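Kinesin-like protein (Caenorhabditis elegans, PDB 5X3E) is a kinesin-6 motor protein that probably couples ATP binding and hydrolysis to movement along microtubules. Local coordinates at residues D212-Y225 / R294-R308. Sequence-based numbering, arbitrary orientation.
Sequences DMVCSVFVTYVEIY and RSHSVFTIKLVMAPR. With SO4 (sulfate ion), chain C.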
loop_
_atom_site.group_PDB
_atom_site.type_symbol
_atom_site.label_atom_id
_atom_site.label_comp_id
_atom_site.label_asym_id
_atom_site.label_seq_id
_atom_site.Cartn_x
_atom_site.Cartn_y
_atom_site.Cartn_z
ATOM N N ASP A 212 -11.801 -7.340 22.536
ATOM C CA ASP A 212 -11.077 -8.333 23.323
ATOM C C ASP A 212 -9.604 -8.391 22.960
ATOM O O ASP A 212 -8.859 -9.172 23.557
ATOM C CB ASP A 212 -11.719 -9.715 23.160
ATOM C CG ASP A 212 -12.967 -9.874 24.004
ATOM O OD1 ASP A 212 -12.962 -9.405 25.164
ATOM O OD2 ASP A 212 -13.955 -10.454 23.511
ATOM N N MET A 213 -9.177 -7.578 22.004
ATOM C CA MET A 213 -7.792 -7.503 21.589
ATOM C C MET A 213 -7.181 -6.171 21.987
ATOM O O MET A 213 -7.838 -5.127 22.009
ATOM C CB MET A 213 -7.658 -7.701 20.077
ATOM C CG MET A 213 -8.115 -9.070 19.609
ATOM S SD MET A 213 -6.945 -10.370 20.050
ATOM C CE MET A 213 -6.136 -10.646 18.487
ATOM N N VAL A 214 -5.934 -6.243 22.316
ATOM C CA VAL A 214 -5.072 -5.093 22.508
ATOM C C VAL A 214 -4.223 -4.940 21.255
ATOM O O VAL A 214 -3.935 -5.925 20.567
ATOM C CB VAL A 214 -4.226 -5.296 23.775
ATOM C CG1 VAL A 214 -3.207 -4.268 23.857
ATOM C CG2 VAL A 214 -5.116 -5.150 24.979
ATOM N N CYS A 215 -3.818 -3.712 20.932
ATOM C CA CYS A 215 -3.149 -3.516 19.655
ATOM C C CYS A 215 -2.076 -2.437 19.728
ATOM O O CYS A 215 -2.015 -1.630 20.660
ATOM C CB CYS A 215 -4.153 -3.154 18.559
ATOM S SG CYS A 215 -4.802 -1.469 18.722
ATOM N N SER A 216 -1.245 -2.429 18.685
ATOM C CA SER A 216 -0.249 -1.401 18.427
ATOM C C SER A 216 -0.020 -1.352 16.923
ATOM O O SER A 216 -0.206 -2.352 16.223
ATOM C CB SER A 216 1.072 -1.678 19.159
ATOM O OG SER A 216 2.001 -0.637 18.912
ATOM N N VAL A 217 0.385 -0.189 16.423
ATOM C CA VAL A 217 0.554 0.017 14.990
ATOM C C VAL A 217 2.042 0.129 14.680
ATOM O O VAL A 217 2.769 0.908 15.311
ATOM C CB VAL A 217 -0.213 1.258 14.497
ATOM C CG1 VAL A 217 -0.001 1.451 13.000
ATOM C CG2 VAL A 217 -1.697 1.115 14.800
ATOM N N PHE A 218 2.489 -0.656 13.711
ATOM C CA PHE A 218 3.845 -0.595 13.196
ATOM C C PHE A 218 3.767 -0.304 11.708
ATOM O O PHE A 218 2.853 -0.774 11.026
ATOM C CB PHE A 218 4.598 -1.910 13.445
ATOM C CG PHE A 218 4.916 -2.170 14.896
ATOM C CD1 PHE A 218 6.185 -1.909 15.396
ATOM C CD2 PHE A 218 3.953 -2.680 15.755
ATOM C CE1 PHE A 218 6.487 -2.150 16.729
ATOM C CE2 PHE A 218 4.249 -2.920 17.089
ATOM C CZ PHE A 218 5.516 -2.654 17.578
ATOM N N VAL A 219 4.702 0.486 11.202
ATOM C CA VAL A 219 4.779 0.748 9.773
ATOM C C VAL A 219 6.156 0.344 9.277
ATOM O O VAL A 219 7.161 0.518 9.978
ATOM C CB VAL A 219 4.476 2.224 9.421
ATOM C CG1 VAL A 219 3.070 2.603 9.867
ATOM C CG2 VAL A 219 5.505 3.153 10.037
ATOM N N THR A 220 6.192 -0.227 8.080
ATOM C CA THR A 220 7.423 -0.377 7.325
ATOM C C THR A 220 7.268 0.397 6.026
ATOM O O THR A 220 6.176 0.441 5.447
ATOM C CB THR A 220 7.758 -1.854 7.028
ATOM O OG1 THR A 220 6.686 -2.465 6.300
ATOM C CG2 THR A 220 7.965 -2.615 8.317
ATOM N N TYR A 221 8.342 1.052 5.600
ATOM C CA TYR A 221 8.349 1.779 4.339
ATOM C C TYR A 221 9.516 1.269 3.511
ATOM O O TYR A 221 10.676 1.406 3.915
ATOM C CB TYR A 221 8.449 3.291 4.554
ATOM C CG TYR A 221 8.034 4.099 3.342
ATOM C CD1 TYR A 221 7.488 3.478 2.223
ATOM C CD2 TYR A 221 8.182 5.484 3.318
ATOM C CE1 TYR A 221 7.101 4.209 1.108
ATOM C CE2 TYR A 221 7.794 6.227 2.208
ATOM C CZ TYR A 221 7.254 5.585 1.105
ATOM O OH TYR A 221 6.867 6.312 -0.000
ATOM N N VAL A 222 9.206 0.679 2.364
ATOM C CA VAL A 222 10.171 -0.061 1.565
ATOM C C VAL A 222 10.089 0.402 0.117
ATOM O O VAL A 222 9.007 0.733 -0.380
ATOM C CB VAL A 222 9.926 -1.581 1.685
ATOM C CG1 VAL A 222 10.785 -2.305 0.752
ATOM C CG2 VAL A 222 10.293 -2.054 3.078
ATOM N N GLU A 223 11.236 0.446 -0.557
ATOM C CA GLU A 223 11.311 0.863 -1.950
ATOM C C GLU A 223 11.903 -0.263 -2.785
ATOM O O GLU A 223 12.916 -0.856 -2.404
ATOM C CB GLU A 223 12.158 2.131 -2.099
ATOM C CG GLU A 223 12.315 2.623 -3.524
ATOM C CD GLU A 223 13.306 3.764 -3.631
ATOM O OE1 GLU A 223 14.345 3.707 -2.939
ATOM O OE2 GLU A 223 13.045 4.718 -4.397
ATOM N N ILE A 224 11.291 -0.542 -3.930
ATOM C CA ILE A 224 11.827 -1.497 -4.891
ATOM C C ILE A 224 12.284 -0.696 -6.105
ATOM O O ILE A 224 11.459 -0.149 -6.847
ATOM C CB ILE A 224 10.797 -2.564 -5.274
ATOM C CG1 ILE A 224 10.475 -3.436 -4.063
ATOM C CG2 ILE A 224 11.317 -3.417 -6.419
ATOM C CD1 ILE A 224 9.312 -4.367 -4.282
ATOM N N TYR A 225 13.599 -0.599 -6.288
ATOM C CA TYR A 225 14.181 0.212 -7.354
ATOM C C TYR A 225 15.254 -0.598 -8.067
ATOM O O TYR A 225 16.217 -1.039 -7.433
ATOM C CB TYR A 225 14.766 1.504 -6.780
ATOM C CG TYR A 225 15.554 2.312 -7.772
ATOM C CD1 TYR A 225 14.926 2.919 -8.850
ATOM C CD2 TYR A 225 16.922 2.474 -7.632
ATOM C CE1 TYR A 225 15.642 3.663 -9.761
ATOM C CE2 TYR A 225 17.647 3.218 -8.539
ATOM C CZ TYR A 225 17.004 3.810 -9.602
ATOM O OH TYR A 225 17.720 4.554 -10.511
ATOM N N ARG A 294 10.296 6.506 -10.809
ATOM C CA ARG A 294 11.455 5.667 -11.069
ATOM C C ARG A 294 11.514 4.428 -10.183
ATOM O O ARG A 294 12.355 3.556 -10.425
ATOM C CB ARG A 294 12.738 6.489 -10.892
ATOM C CG ARG A 294 12.839 7.698 -11.820
ATOM C CD ARG A 294 14.009 8.605 -11.445
ATOM N NE ARG A 294 15.301 7.949 -11.618
ATOM C CZ ARG A 294 16.475 8.531 -11.387
ATOM N NH1 ARG A 294 16.533 9.791 -10.975
ATOM N NH2 ARG A 294 17.597 7.850 -11.575
ATOM N N SER A 295 10.647 4.317 -9.175
ATOM C CA SER A 295 10.701 3.185 -8.256
ATOM C C SER A 295 9.306 2.866 -7.739
ATOM O O SER A 295 8.373 3.658 -7.880
ATOM C CB SER A 295 11.642 3.462 -7.073
ATOM O OG SER A 295 11.211 4.593 -6.336
ATOM N N HIS A 296 9.181 1.690 -7.128
ATOM C CA HIS A 296 7.959 1.291 -6.440
ATOM C C HIS A 296 8.133 1.569 -4.953
ATOM O O HIS A 296 9.148 1.187 -4.361
ATOM C CB HIS A 296 7.639 -0.194 -6.650
ATOM C CG HIS A 296 7.719 -0.650 -8.073
ATOM N ND1 HIS A 296 6.794 -0.285 -9.029
ATOM C CD2 HIS A 296 8.601 -1.469 -8.697
ATOM C CE1 HIS A 296 7.108 -0.851 -10.181
ATOM N NE2 HIS A 296 8.201 -1.574 -10.007
ATOM N N SER A 297 7.152 2.231 -4.352
ATOM C CA SER A 297 7.196 2.532 -2.929
ATOM C C SER A 297 6.120 1.728 -2.212
ATOM O O SER A 297 4.949 1.754 -2.607
ATOM C CB SER A 297 7.016 4.032 -2.678
ATOM O OG SER A 297 5.828 4.492 -3.276
ATOM N N VAL A 298 6.518 1.039 -1.146
ATOM C CA VAL A 298 5.655 0.098 -0.441
ATOM C C VAL A 298 5.546 0.558 1.005
ATOM O O VAL A 298 6.514 0.466 1.773
ATOM C CB VAL A 298 6.189 -1.338 -0.528
ATOM C CG1 VAL A 298 5.245 -2.303 0.174
ATOM C CG2 VAL A 298 6.399 -1.738 -1.987
ATOM N N PHE A 299 4.376 1.057 1.376
ATOM C CA PHE A 299 4.109 1.498 2.737
ATOM C C PHE A 299 3.117 0.517 3.354
ATOM O O PHE A 299 1.980 0.400 2.889
ATOM C CB PHE A 299 3.584 2.929 2.751
ATOM C CG PHE A 299 3.480 3.520 4.126
ATOM C CD1 PHE A 299 4.576 4.118 4.722
ATOM C CD2 PHE A 299 2.284 3.481 4.822
ATOM C CE1 PHE A 299 4.481 4.664 5.988
ATOM C CE2 PHE A 299 2.183 4.026 6.090
ATOM C CZ PHE A 299 3.284 4.618 6.674
ATOM N N THR A 300 3.559 -0.218 4.369
ATOM C CA THR A 300 2.750 -1.269 4.976
ATOM C C THR A 300 2.350 -0.859 6.386
ATOM O O THR A 300 3.214 -0.609 7.234
ATOM C CB THR A 300 3.509 -2.592 5.004
ATOM O OG1 THR A 300 3.866 -2.965 3.667
ATOM C CG2 THR A 300 2.642 -3.678 5.617
ATOM N N ILE A 301 1.046 -0.808 6.632
ATOM C CA ILE A 301 0.489 -0.533 7.951
ATOM C C ILE A 301 0.147 -1.864 8.598
ATOM O O ILE A 301 -0.672 -2.625 8.070
ATOM C CB ILE A 301 -0.751 0.370 7.861
ATOM C CG1 ILE A 301 -0.435 1.621 7.039
ATOM C CG2 ILE A 301 -1.239 0.739 9.256
ATOM C CD1 ILE A 301 -1.650 2.361 6.548
ATOM N N LYS A 302 0.788 -2.158 9.724
ATOM C CA LYS A 302 0.584 -3.410 10.439
ATOM C C LYS A 302 -0.174 -3.156 11.732
ATOM O O LYS A 302 0.234 -2.323 12.549
ATOM C CB LYS A 302 1.915 -4.095 10.746
ATOM C CG LYS A 302 2.734 -4.418 9.520
ATOM C CD LYS A 302 4.041 -5.077 9.912
ATOM C CE LYS A 302 4.857 -5.422 8.677
ATOM N NZ LYS A 302 6.115 -6.131 9.022
ATOM N N LEU A 303 -1.257 -3.895 11.923
ATOM C CA LEU A 303 -2.023 -3.859 13.160
ATOM C C LEU A 303 -1.637 -5.094 13.965
ATOM O O LEU A 303 -2.115 -6.199 13.697
ATOM C CB LEU A 303 -3.519 -3.809 12.870
ATOM C CG LEU A 303 -4.430 -3.718 14.092
ATOM C CD1 LEU A 303 -4.116 -2.457 14.864
ATOM C CD2 LEU A 303 -5.893 -3.753 13.676
ATOM N N VAL A 304 -0.754 -4.905 14.940
ATOM C CA VAL A 304 -0.275 -5.991 15.789
ATOM C C VAL A 304 -1.231 -6.125 16.971
ATOM O O VAL A 304 -1.322 -5.226 17.811
ATOM C CB VAL A 304 1.156 -5.729 16.266
ATOM C CG1 VAL A 304 1.610 -6.829 17.227
ATOM C CG2 VAL A 304 2.094 -5.574 15.069
ATOM N N MET A 305 -1.916 -7.262 17.058
ATOM C CA MET A 305 -2.943 -7.485 18.066
ATOM C C MET A 305 -2.584 -8.666 18.961
ATOM O O MET A 305 -1.860 -9.577 18.552
ATOM C CB MET A 305 -4.314 -7.727 17.411
ATOM C CG MET A 305 -4.939 -6.471 16.819
ATOM S SD MET A 305 -6.185 -6.783 15.553
ATOM C CE MET A 305 -7.269 -7.879 16.434
ATOM N N ALA A 306 -3.084 -8.633 20.195
ATOM C CA ALA A 306 -2.938 -9.742 21.130
ATOM C C ALA A 306 -4.111 -9.713 22.098
ATOM O O ALA A 306 -4.650 -8.636 22.381
ATOM C CB ALA A 306 -1.614 -9.681 21.905
ATOM N N PRO A 307 -4.530 -10.869 22.612
ATOM C CA PRO A 307 -5.669 -10.907 23.538
ATOM C C PRO A 307 -5.443 -10.026 24.758
ATOM O O PRO A 307 -4.383 -10.065 25.386
ATOM C CB PRO A 307 -5.754 -12.388 23.926
ATOM C CG PRO A 307 -5.151 -13.109 22.778
ATOM C CD PRO A 307 -4.075 -12.216 22.234
ATOM N N ARG A 308 -6.459 -9.232 25.091
ATOM C CA ARG A 308 -6.363 -8.352 26.245
ATOM C C ARG A 308 -6.328 -9.160 27.535
ATOM O O ARG A 308 -7.054 -10.144 27.693
ATOM C CB ARG A 308 -7.535 -7.373 26.287
ATOM C CG ARG A 308 -7.398 -6.401 27.438
ATOM C CD ARG A 308 -8.484 -5.354 27.497
ATOM N NE ARG A 308 -8.271 -4.482 28.649
ATOM C CZ ARG A 308 -9.124 -3.546 29.047
ATOM N NH1 ARG A 308 -10.256 -3.355 28.384
ATOM N NH2 ARG A 308 -8.840 -2.805 30.110
HETATM S S SO4 C . 8.101 -5.890 5.786
HETATM O O1 SO4 C . 7.365 -6.740 6.723
HETATM O O2 SO4 C . 7.169 -5.031 5.059
HETATM O O3 SO4 C . 8.813 -6.723 4.828
HETATM O O4 SO4 C . 9.064 -5.073 6.510
HETATM O O HOH W 1 6.321 -1.959 3.460
HETATM O O HOH W 2 4.192 6.075 -1.109
#
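Phe299 turns the edge of its ring onto one face of Tyr221, Phe299 CD1 standing 3.7 Å from Tyr221 CG with the two planes at 80°, a T-shaped pair. With Tyr221 CG anti to the backbone N (chi1 -162°), the phenol leans toward the partner strand, its CD1 edge against Val298 O and its OH beside Ser297 CB. That hydroxyl bonds to Glu278 and accepts from a water that also reaches Ser297 OG. A leucine in place of Tyr221 would probably leave Phe299 without the ring face it meets and Glu278 without this hydroxyl partner. Farther out on the same ring, Phe299 CZ touches Val219 CG1 at 3.8 Å. Strands 213-225 and 296-307 form a long antiparallel ladder in the central sheet of the kinesin motor domain, a P-loop NTPase fold; helix 141-152 packs on the face bearing Val217, Phe299 and Ile301. Across the other face, Thr220 and Thr300 lie side by side, their hydroxyls joined through a water that also donates to Val298 O. Thr220 OG1 donates to sulfate O2 (2.9 Å), while extended Lys302 brings NZ to sulfate O1 (2.7 Å) and forms a salt bridge with Asp261. Further along this face, Phe218 CD2 meets Val304 CG2 at 3.5 Å. Back on the face of Phe299, Met305 crosses Met213 nearly perpendicularly, Met213 CG against Met305 CE, and towards the opposite end Glu223 OE2 accepts from Ser295 OG (2.7 Å) through the carboxylate's anti lone pair.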